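Long-range contacts in adenine phosphoribosyltransferase, putative (Trypanosoma brucei brucei, PDB 5VN4), which probably makes AMP from adenine and 5-phospho-alpha-D-ribose 1-diphosphate, releasing diphosphate, in the purine salvage pathway: residues M163-D171 with P194-Y203; F70-I81 with T176-L184. All coordinates share one frame; numbering follows the deposited sequence. Where two conformers were deposited one is given.

Interaction 1 (M163-D171 with P194-Y203); sequences MLAGVQLVD and PAHTFAGGRY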
loop_
_atom_site.group_PDB
_atom_site.type_symbol
_atom_site.label_atom_id
_atom_site.label_comp_id
_atom_site.label_asym_id
_atom_site.label_seq_id
_atom_site.Cartn_x
_atom_site.Cartn_y
_atom_site.Cartn_z
ATOM N N MET A 163 1.800 -7.444 14.312
ATOM C CA MET A 163 0.748 -8.452 14.204
ATOM C C MET A 163 -0.128 -8.484 15.447
ATOM O O MET A 163 -1.346 -8.664 15.341
ATOM C CB MET A 163 1.325 -9.836 13.893
ATOM C CG MET A 163 1.582 -10.081 12.420
ATOM S SD MET A 163 0.048 -10.052 11.462
ATOM C CE MET A 163 0.776 -9.869 9.816
ATOM N N LEU A 164 0.468 -8.307 16.635
ATOM C CA LEU A 164 -0.320 -8.268 17.863
ATOM C C LEU A 164 -1.375 -7.170 17.809
ATOM O O LEU A 164 -2.519 -7.377 18.231
ATOM C CB LEU A 164 0.606 -8.066 19.065
ATOM C CG LEU A 164 -0.099 -7.856 20.408
ATOM C CD1 LEU A 164 -0.943 -9.078 20.794
ATOM C CD2 LEU A 164 0.901 -7.513 21.514
ATOM N N ALA A 165 -1.010 -5.992 17.300
ATOM C CA ALA A 165 -1.984 -4.917 17.166
ATOM C C ALA A 165 -3.136 -5.332 16.254
ATOM O O ALA A 165 -4.305 -5.047 16.543
ATOM C CB ALA A 165 -1.291 -3.661 16.642
ATOM N N GLY A 166 -2.827 -6.026 15.156
ATOM C CA GLY A 166 -3.884 -6.527 14.293
ATOM C C GLY A 166 -4.744 -7.568 14.978
ATOM O O GLY A 166 -5.970 -7.551 14.841
ATOM N N VAL A 167 -4.118 -8.471 15.745
ATOM C CA VAL A 167 -4.876 -9.473 16.495
ATOM C C VAL A 167 -5.835 -8.805 17.471
ATOM O O VAL A 167 -6.988 -9.224 17.609
ATOM C CB VAL A 167 -3.921 -10.455 17.208
ATOM C CG1 VAL A 167 -4.690 -11.391 18.144
ATOM C CG2 VAL A 167 -3.121 -11.264 16.194
ATOM N N GLN A 168 -5.380 -7.748 18.150
ATOM C CA GLN A 168 -6.257 -7.019 19.068
ATOM C C GLN A 168 -7.475 -6.458 18.345
ATOM O O GLN A 168 -8.596 -6.511 18.868
ATOM C CB GLN A 168 -5.475 -5.905 19.766
ATOM C CG GLN A 168 -4.431 -6.447 20.725
ATOM C CD GLN A 168 -3.427 -5.413 21.198
ATOM O OE1 GLN A 168 -3.307 -4.336 20.620
ATOM N NE2 GLN A 168 -2.682 -5.750 22.258
ATOM N N LEU A 169 -7.287 -5.938 17.128
ATOM C CA LEU A 169 -8.399 -5.368 16.375
ATOM C C LEU A 169 -9.346 -6.452 15.864
ATOM O O LEU A 169 -10.568 -6.259 15.859
ATOM C CB LEU A 169 -7.857 -4.518 15.227
ATOM C CG LEU A 169 -7.063 -3.283 15.652
ATOM C CD1 LEU A 169 -6.377 -2.652 14.440
ATOM C CD2 LEU A 169 -7.955 -2.260 16.362
ATOM N N VAL A 170 -8.805 -7.594 15.428
ATOM C CA VAL A 170 -9.655 -8.718 15.037
ATOM C C VAL A 170 -10.468 -9.194 16.233
ATOM O O VAL A 170 -11.681 -9.426 16.135
ATOM C CB VAL A 170 -8.793 -9.848 14.440
ATOM C CG1 VAL A 170 -9.626 -11.102 14.219
ATOM C CG2 VAL A 170 -8.136 -9.390 13.147
ATOM N N ASP A 171 -9.804 -9.327 17.381
ATOM C CA ASP A 171 -10.447 -9.743 18.618
ATOM C C ASP A 171 -11.545 -8.768 19.034
ATOM O O ASP A 171 -12.574 -9.180 19.585
ATOM C CB ASP A 171 -9.369 -9.847 19.700
ATOM C CG ASP A 171 -9.894 -10.382 21.003
ATOM O OD1 ASP A 171 -10.129 -11.608 21.080
ATOM O OD2 ASP A 171 -10.050 -9.582 21.948
ATOM N N PRO A 194 3.786 -13.030 20.622
ATOM C CA PRO A 194 2.752 -12.107 21.129
ATOM C C PRO A 194 1.344 -12.509 20.722
ATOM O O PRO A 194 0.459 -12.602 21.581
ATOM C CB PRO A 194 3.198 -10.743 20.580
ATOM C CG PRO A 194 4.673 -10.896 20.333
ATOM C CD PRO A 194 4.840 -12.311 19.875
ATOM N N ALA A 195 1.127 -12.809 19.439
ATOM C CA ALA A 195 -0.199 -13.209 18.977
ATOM C C ALA A 195 -0.647 -14.506 19.632
ATOM O O ALA A 195 -1.833 -14.672 19.944
ATOM C CB ALA A 195 -0.190 -13.367 17.456
ATOM N N HIS A 196 0.281 -15.447 19.836
ATOM C CA HIS A 196 -0.072 -16.763 20.356
ATOM C C HIS A 196 -0.252 -16.788 21.864
ATOM O O HIS A 196 -0.745 -17.791 22.393
ATOM C CB HIS A 196 0.976 -17.803 19.963
ATOM C CG HIS A 196 0.906 -18.208 18.527
ATOM N ND1 HIS A 196 1.868 -18.993 17.928
ATOM C CD2 HIS A 196 -0.008 -17.936 17.566
ATOM C CE1 HIS A 196 1.548 -19.187 16.661
ATOM N NE2 HIS A 196 0.413 -18.557 16.415
ATOM N N THR A 197 0.131 -15.731 22.568
ATOM C CA THR A 197 -0.045 -15.688 24.010
ATOM C C THR A 197 -1.044 -14.625 24.450
ATOM O O THR A 197 -1.506 -14.671 25.594
ATOM C CB THR A 197 1.307 -15.549 24.735
ATOM O OG1 THR A 197 1.967 -14.353 24.330
ATOM C CG2 THR A 197 2.217 -16.732 24.420
ATOM N N PHE A 198 -1.428 -13.714 23.552
ATOM C CA PHE A 198 -2.472 -12.730 23.827
ATOM C C PHE A 198 -3.747 -13.407 24.325
ATOM O O PHE A 198 -4.142 -14.468 23.834
ATOM C CB PHE A 198 -2.781 -11.957 22.535
ATOM C CG PHE A 198 -3.943 -11.002 22.650
ATOM C CD1 PHE A 198 -3.858 -9.882 23.459
ATOM C CD2 PHE A 198 -5.113 -11.222 21.943
ATOM C CE1 PHE A 198 -4.922 -8.998 23.568
ATOM C CE2 PHE A 198 -6.190 -10.335 22.040
ATOM C CZ PHE A 198 -6.093 -9.226 22.856
ATOM N N ALA A 199 -4.393 -12.779 25.311
ATOM C CA ALA A 199 -5.694 -13.233 25.807
ATOM C C ALA A 199 -5.658 -14.704 26.216
ATOM O O ALA A 199 -6.543 -15.492 25.871
ATOM C CB ALA A 199 -6.815 -12.951 24.804
ATOM N N GLY A 200 -4.601 -15.080 26.928
ATOM C CA GLY A 200 -4.482 -16.433 27.446
ATOM C C GLY A 200 -4.353 -17.507 26.389
ATOM O O GLY A 200 -4.703 -18.663 26.649
ATOM N N GLY A 201 -3.856 -17.165 25.203
ATOM C CA GLY A 201 -3.658 -18.151 24.159
ATOM C C GLY A 201 -4.826 -18.338 23.221
ATOM O O GLY A 201 -4.855 -19.333 22.487
ATOM N N ARG A 202 -5.784 -17.401 23.216
ATOM C CA ARG A 202 -6.961 -17.476 22.353
ATOM C C ARG A 202 -6.618 -17.718 20.883
ATOM O O ARG A 202 -7.401 -18.351 20.163
ATOM C CB ARG A 202 -7.769 -16.183 22.511
ATOM C CG ARG A 202 -9.077 -16.101 21.716
ATOM C CD ARG A 202 -9.854 -14.836 22.091
ATOM N NE ARG A 202 -10.224 -14.860 23.507
ATOM C CZ ARG A 202 -10.503 -13.787 24.240
ATOM N NH1 ARG A 202 -10.470 -12.575 23.701
ATOM N NH2 ARG A 202 -10.818 -13.930 25.521
ATOM N N TYR A 203 -5.467 -17.229 20.417
ATOM C CA TYR A 203 -5.088 -17.334 19.012
ATOM C C TYR A 203 -3.890 -18.251 18.777
ATOM O O TYR A 203 -3.238 -18.157 17.736
ATOM C CB TYR A 203 -4.877 -15.938 18.418
ATOM C CG TYR A 203 -6.147 -15.111 18.526
ATOM C CD1 TYR A 203 -7.186 -15.262 17.607
ATOM C CD2 TYR A 203 -6.334 -14.227 19.586
ATOM C CE1 TYR A 203 -8.371 -14.535 17.736
ATOM C CE2 TYR A 203 -7.493 -13.494 19.710
ATOM C CZ TYR A 203 -8.509 -13.651 18.790
ATOM O OH TYR A 203 -9.669 -12.922 18.944
#
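V167 sits at the packed centre of this contact. CG1, held anti to the backbone N (chi1 172°), lies over one face of the Y203 ring in a CH-pi contact, 4.0 Å from V167 CG1 to the ring centroid, and also meets F198 CD2 at 3.8 Å; CG2 turns to A195 CB. On the inner side V167 and Y203 both rest on L177 of strand 176-182, so this part is closed off.

The more open flank is formed by L164, Q168, P194 and F198, all partly exposed, against buried V167, A195 and Y203. L164 CD1 packs on F198 CB at 3.8 Å while L164 CB meets P194 CB. Q168 CG makes an off-centre CH-pi contact with F198, and Q168 OE1 is tied to E123 N.

At the polar end D171 OD1 takes the Y203 hydroxyl on its anti lone pair, 2.5 Å from Y203 OH to D171 OD1, and R202 NH1 on the syn lone pair at 2.8 Å. Carboxylate and guanidinium are nearly coplanar, 15° apart, whereas the Y203 ring stands almost square to the carboxylate. D171 OD2 forms a salt bridge with K240 of the second subunit, on which R202 also packs, so this end borders the dimer interface. Helix 161-172 directly follows the ribose-phosphate-binding loop of the type I phosphoribosyltransferase fold; helix 192-197 and the turn after it cover one side.

Interaction 2 (F70-I81 with T176-L184); sequences FVDRYKNLQQPI and TLVEVAGIL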
loop_
_atom_site.group_PDB
_atom_site.type_symbol
_atom_site.label_atom_id
_atom_site.label_comp_id
_atom_site.label_asym_id
_atom_site.label_seq_id
_atom_site.Cartn_x
_atom_site.Cartn_y
_atom_site.Cartn_z
ATOM N N PHE A 70 -0.731 -17.039 -2.449
ATOM C CA PHE A 70 -1.787 -16.805 -1.467
ATOM C C PHE A 70 -3.187 -16.955 -2.053
ATOM O O PHE A 70 -4.090 -17.443 -1.364
ATOM C CB PHE A 70 -1.580 -15.461 -0.770
ATOM C CG PHE A 70 -0.465 -15.476 0.231
ATOM C CD1 PHE A 70 -0.607 -16.182 1.418
ATOM C CD2 PHE A 70 0.721 -14.800 -0.009
ATOM C CE1 PHE A 70 0.398 -16.210 2.355
ATOM C CE2 PHE A 70 1.740 -14.830 0.923
ATOM C CZ PHE A 70 1.576 -15.532 2.111
ATOM N N VAL A 71 -3.392 -16.569 -3.313
ATOM C CA VAL A 71 -4.687 -16.808 -3.942
ATOM C C VAL A 71 -4.984 -18.301 -3.990
ATOM O O VAL A 71 -6.065 -18.747 -3.589
ATOM C CB VAL A 71 -4.748 -16.153 -5.332
ATOM C CG1 VAL A 71 -6.000 -16.621 -6.077
ATOM C CG2 VAL A 71 -4.738 -14.638 -5.195
ATOM N N ASP A 72 -4.013 -19.101 -4.448
ATOM C CA ASP A 72 -4.225 -20.545 -4.513
ATOM C C ASP A 72 -4.456 -21.134 -3.130
ATOM O O ASP A 72 -5.308 -22.014 -2.959
ATOM C CB ASP A 72 -3.045 -21.240 -5.194
ATOM C CG ASP A 72 -3.067 -22.754 -5.003
ATOM O OD1 ASP A 72 -2.520 -23.250 -3.992
ATOM O OD2 ASP A 72 -3.651 -23.450 -5.863
ATOM N N ARG A 73 -3.702 -20.664 -2.134
ATOM C CA ARG A 73 -3.819 -21.198 -0.784
ATOM C C ARG A 73 -5.217 -20.971 -0.229
ATOM O O ARG A 73 -5.840 -21.889 0.320
ATOM C CB ARG A 73 -2.770 -20.533 0.109
ATOM C CG ARG A 73 -2.784 -21.002 1.544
ATOM C CD ARG A 73 -1.540 -20.491 2.253
ATOM N NE ARG A 73 -1.535 -20.890 3.655
ATOM C CZ ARG A 73 -1.132 -22.080 4.089
ATOM N NH1 ARG A 73 -0.680 -22.989 3.231
ATOM N NH2 ARG A 73 -1.173 -22.354 5.386
ATOM N N TYR A 74 -5.726 -19.747 -0.364
ATOM C CA TYR A 74 -7.015 -19.426 0.229
ATOM C C TYR A 74 -8.188 -19.873 -0.633
ATOM O O TYR A 74 -9.278 -20.085 -0.097
ATOM C CB TYR A 74 -7.078 -17.938 0.585
ATOM C CG TYR A 74 -5.955 -17.523 1.520
ATOM C CD1 TYR A 74 -5.540 -18.361 2.557
ATOM C CD2 TYR A 74 -5.294 -16.310 1.358
ATOM C CE1 TYR A 74 -4.506 -17.996 3.407
ATOM C CE2 TYR A 74 -4.257 -15.936 2.197
ATOM C CZ TYR A 74 -3.867 -16.781 3.225
ATOM O OH TYR A 74 -2.839 -16.403 4.061
ATOM N N LYS A 75 -7.982 -20.048 -1.942
ATOM C CA LYS A 75 -9.025 -20.635 -2.779
ATOM C C LYS A 75 -9.276 -22.091 -2.419
ATOM O O LYS A 75 -10.376 -22.604 -2.650
ATOM C CB LYS A 75 -8.633 -20.577 -4.255
ATOM C CG LYS A 75 -8.961 -19.293 -4.973
ATOM C CD LYS A 75 -9.124 -19.573 -6.462
ATOM C CE LYS A 75 -8.977 -18.314 -7.291
ATOM N NZ LYS A 75 -9.800 -17.205 -6.744
ATOM N N ASN A 76 -8.270 -22.776 -1.884
ATOM C CA ASN A 76 -8.352 -24.210 -1.648
ATOM C C ASN A 76 -8.723 -24.561 -0.210
ATOM O O ASN A 76 -8.742 -25.745 0.144
ATOM C CB ASN A 76 -7.058 -24.892 -2.099
ATOM C CG ASN A 76 -6.967 -25.009 -3.615
ATOM O OD1 ASN A 76 -7.847 -25.592 -4.254
ATOM N ND2 ASN A 76 -5.918 -24.439 -4.198
ATOM N N LEU A 77 -9.037 -23.566 0.615
ATOM C CA LEU A 77 -9.581 -23.839 1.937
ATOM C C LEU A 77 -10.977 -24.433 1.811
ATOM O O LEU A 77 -11.754 -24.051 0.932
ATOM C CB LEU A 77 -9.660 -22.548 2.750
ATOM C CG LEU A 77 -8.328 -21.881 3.084
ATOM C CD1 LEU A 77 -8.558 -20.623 3.901
ATOM C CD2 LEU A 77 -7.430 -22.857 3.822
ATOM N N GLN A 78 -11.292 -25.378 2.701
ATOM C CA GLN A 78 -12.641 -25.934 2.735
ATOM C C GLN A 78 -13.667 -24.881 3.130
ATOM O O GLN A 78 -14.814 -24.928 2.672
ATOM C CB GLN A 78 -12.698 -27.126 3.691
ATOM C CG GLN A 78 -12.014 -28.376 3.164
ATOM C CD GLN A 78 -11.624 -29.336 4.271
ATOM O OE1 GLN A 78 -11.156 -28.918 5.331
ATOM N NE2 GLN A 78 -11.818 -30.629 4.031
ATOM N N GLN A 79 -13.275 -23.927 3.970
ATOM C CA GLN A 79 -14.138 -22.821 4.364
ATOM C C GLN A 79 -13.483 -21.518 3.926
ATOM O O GLN A 79 -12.395 -21.180 4.422
ATOM C CB GLN A 79 -14.360 -22.831 5.877
ATOM C CG GLN A 79 -15.318 -21.764 6.378
ATOM C CD GLN A 79 -16.734 -21.911 5.843
ATOM O OE1 GLN A 79 -17.486 -20.937 5.785
ATOM N NE2 GLN A 79 -17.109 -23.129 5.466
ATOM N N PRO A 80 -14.090 -20.765 3.013
ATOM C CA PRO A 80 -13.404 -19.598 2.443
ATOM C C PRO A 80 -13.194 -18.495 3.469
ATOM O O PRO A 80 -13.919 -18.372 4.457
ATOM C CB PRO A 80 -14.359 -19.124 1.339
ATOM C CG PRO A 80 -15.282 -20.271 1.089
ATOM C CD PRO A 80 -15.401 -21.005 2.387
ATOM N N ILE A 81 -12.173 -17.680 3.212
ATOM C CA ILE A 81 -11.998 -16.447 3.968
ATOM C C ILE A 81 -12.960 -15.384 3.442
ATOM O O ILE A 81 -13.413 -15.430 2.296
ATOM C CB ILE A 81 -10.535 -15.956 3.942
ATOM C CG1 ILE A 81 -10.184 -15.340 2.585
ATOM C CG2 ILE A 81 -9.567 -17.093 4.268
ATOM C CD1 ILE A 81 -8.868 -14.587 2.578
ATOM N N THR A 176 -13.109 -14.567 13.364
ATOM C CA THR A 176 -12.197 -15.702 13.312
ATOM C C THR A 176 -10.938 -15.293 12.559
ATOM O O THR A 176 -11.017 -14.809 11.423
ATOM C CB THR A 176 -12.869 -16.889 12.627
ATOM O OG1 THR A 176 -13.957 -17.346 13.440
ATOM C CG2 THR A 176 -11.876 -18.029 12.428
ATOM N N LEU A 177 -9.783 -15.464 13.196
ATOM C CA LEU A 177 -8.501 -15.201 12.553
ATOM C C LEU A 177 -8.016 -16.513 11.949
ATOM O O LEU A 177 -7.686 -17.459 12.675
ATOM C CB LEU A 177 -7.502 -14.631 13.557
ATOM C CG LEU A 177 -6.100 -14.333 13.011
ATOM C CD1 LEU A 177 -6.150 -13.403 11.796
ATOM C CD2 LEU A 177 -5.205 -13.749 14.093
ATOM N N VAL A 178 -8.006 -16.581 10.619
ATOM C CA VAL A 178 -7.656 -17.821 9.934
ATOM C C VAL A 178 -6.146 -18.001 9.860
ATOM O O VAL A 178 -5.627 -19.092 10.117
ATOM C CB VAL A 178 -8.310 -17.838 8.542
ATOM C CG1 VAL A 178 -7.905 -19.085 7.764
ATOM C CG2 VAL A 178 -9.822 -17.749 8.670
ATOM N N GLU A 179 -5.421 -16.946 9.499
ATOM C CA GLU A 179 -4.000 -17.068 9.235
ATOM C C GLU A 179 -3.394 -15.681 9.279
ATOM O O GLU A 179 -4.071 -14.677 9.025
ATOM C CB GLU A 179 -3.778 -17.689 7.850
ATOM C CG GLU A 179 -2.355 -17.992 7.487
ATOM C CD GLU A 179 -2.271 -19.022 6.386
ATOM O OE1 GLU A 179 -2.543 -20.208 6.664
ATOM O OE2 GLU A 179 -1.932 -18.648 5.248
ATOM N N VAL A 180 -2.105 -15.653 9.596
ATOM C CA VAL A 180 -1.255 -14.477 9.504
ATOM C C VAL A 180 -0.284 -14.723 8.356
ATOM O O VAL A 180 0.345 -15.787 8.297
ATOM C CB VAL A 180 -0.505 -14.293 10.835
ATOM C CG1 VAL A 180 0.739 -13.448 10.669
ATOM C CG2 VAL A 180 -1.450 -13.721 11.898
ATOM N N ALA A 181 -0.183 -13.762 7.435
ATOM C CA ALA A 181 0.580 -13.925 6.200
ATOM C C ALA A 181 1.625 -12.826 6.048
ATOM O O ALA A 181 1.370 -11.660 6.359
ATOM C CB ALA A 181 -0.337 -13.885 4.969
ATOM N N GLY A 182 2.792 -13.199 5.521
ATOM C CA GLY A 182 3.814 -12.228 5.178
ATOM C C GLY A 182 4.759 -12.791 4.137
ATOM O O GLY A 182 4.653 -13.951 3.733
ATOM N N ILE A 183 5.711 -11.959 3.711
ATOM C CA ILE A 183 6.734 -12.440 2.789
ATOM C C ILE A 183 8.084 -12.717 3.445
ATOM O O ILE A 183 8.890 -13.464 2.868
ATOM C CB ILE A 183 6.884 -11.576 1.515
ATOM C CG1 ILE A 183 7.297 -10.134 1.852
ATOM C CG2 ILE A 183 5.597 -11.637 0.700
ATOM C CD1 ILE A 183 7.663 -9.313 0.619
ATOM N N LEU A 184 8.342 -12.170 4.638
ATOM C CA LEU A 184 9.621 -12.360 5.319
ATOM C C LEU A 184 9.367 -12.504 6.811
ATOM O O LEU A 184 8.830 -11.590 7.443
ATOM C CB LEU A 184 10.556 -11.176 5.051
ATOM C CG LEU A 184 11.885 -11.207 5.804
ATOM C CD1 LEU A 184 12.723 -12.413 5.417
ATOM C CD2 LEU A 184 12.643 -9.935 5.542
#
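E179 reaches from the strand toward the helix to meet R73 and Y74 together, and the way these three flat groups are turned defines the contact. R73 approaches side-on: NE gives a hydrogen bond to E179 OE2 at 2.8 Å, and NH2 gives one to E179 OE1, also at 2.8 Å. The guanidinium and carboxylate planes are 31° apart, so the two-nitrogen grip is twisted; NE uses the syn lone pair of OE2, while NH2 meets OE1 on its syn side but out of the carboxylate plane. The R73 chain runs extended from CG to NE, with CG anti to the backbone N (chi1 -180°), which carries the guanidinium across to the acid.

Y74 OH supplies the third bond, to E179 OE2 at 2.7 Å, on the anti side but well out of the carboxylate plane. The Y74 ring is tilted well away from that plane, with the acid at the ring edge. Three bonds thus limit rotation of the buried carboxylate, and the arginine would be expected to favour the ionised form of E179.

Apolar packing extends the contact both ways. F70 CE1 comes to 3.6 Å from A181 CB, while the G182 carbonyl O lies at the edge of the same ring. Toward the other end V178 CG1 meets L77 CD1 at 4.2 Å and, more loosely, I81 CG2.

The 70-75 end of helix 60-75 runs roughly antiparallel to strand 176-182, at 154°. F70 also touches L211 of strand 208-213 and I98 of helix 95-102, and Y74 packs on L102 of that helix and V151 of strand 149-153.

Strand 176-182 lies between the two contacts, whose centres are about 18 Å apart. V178, E179 and A181 face segment 70-81, the alternation of side chains being interrupted at V178, while L177 and V180 face helix 161-172, where V180 touches M163 of interaction 1. Along the chain the order is 70-81, 163-171, 176-184, 194-203, so the contacts interlock, and the helix of interaction 1 leads straight into the strand of interaction 2. The shared strand thus joins the helical layers on opposite faces of the sheet in the phosphoribosyltransferase domain, within about 8 to 9 Å of the bound ribose phosphate (from the L164 side chain and G182), without either contact touching that ligand.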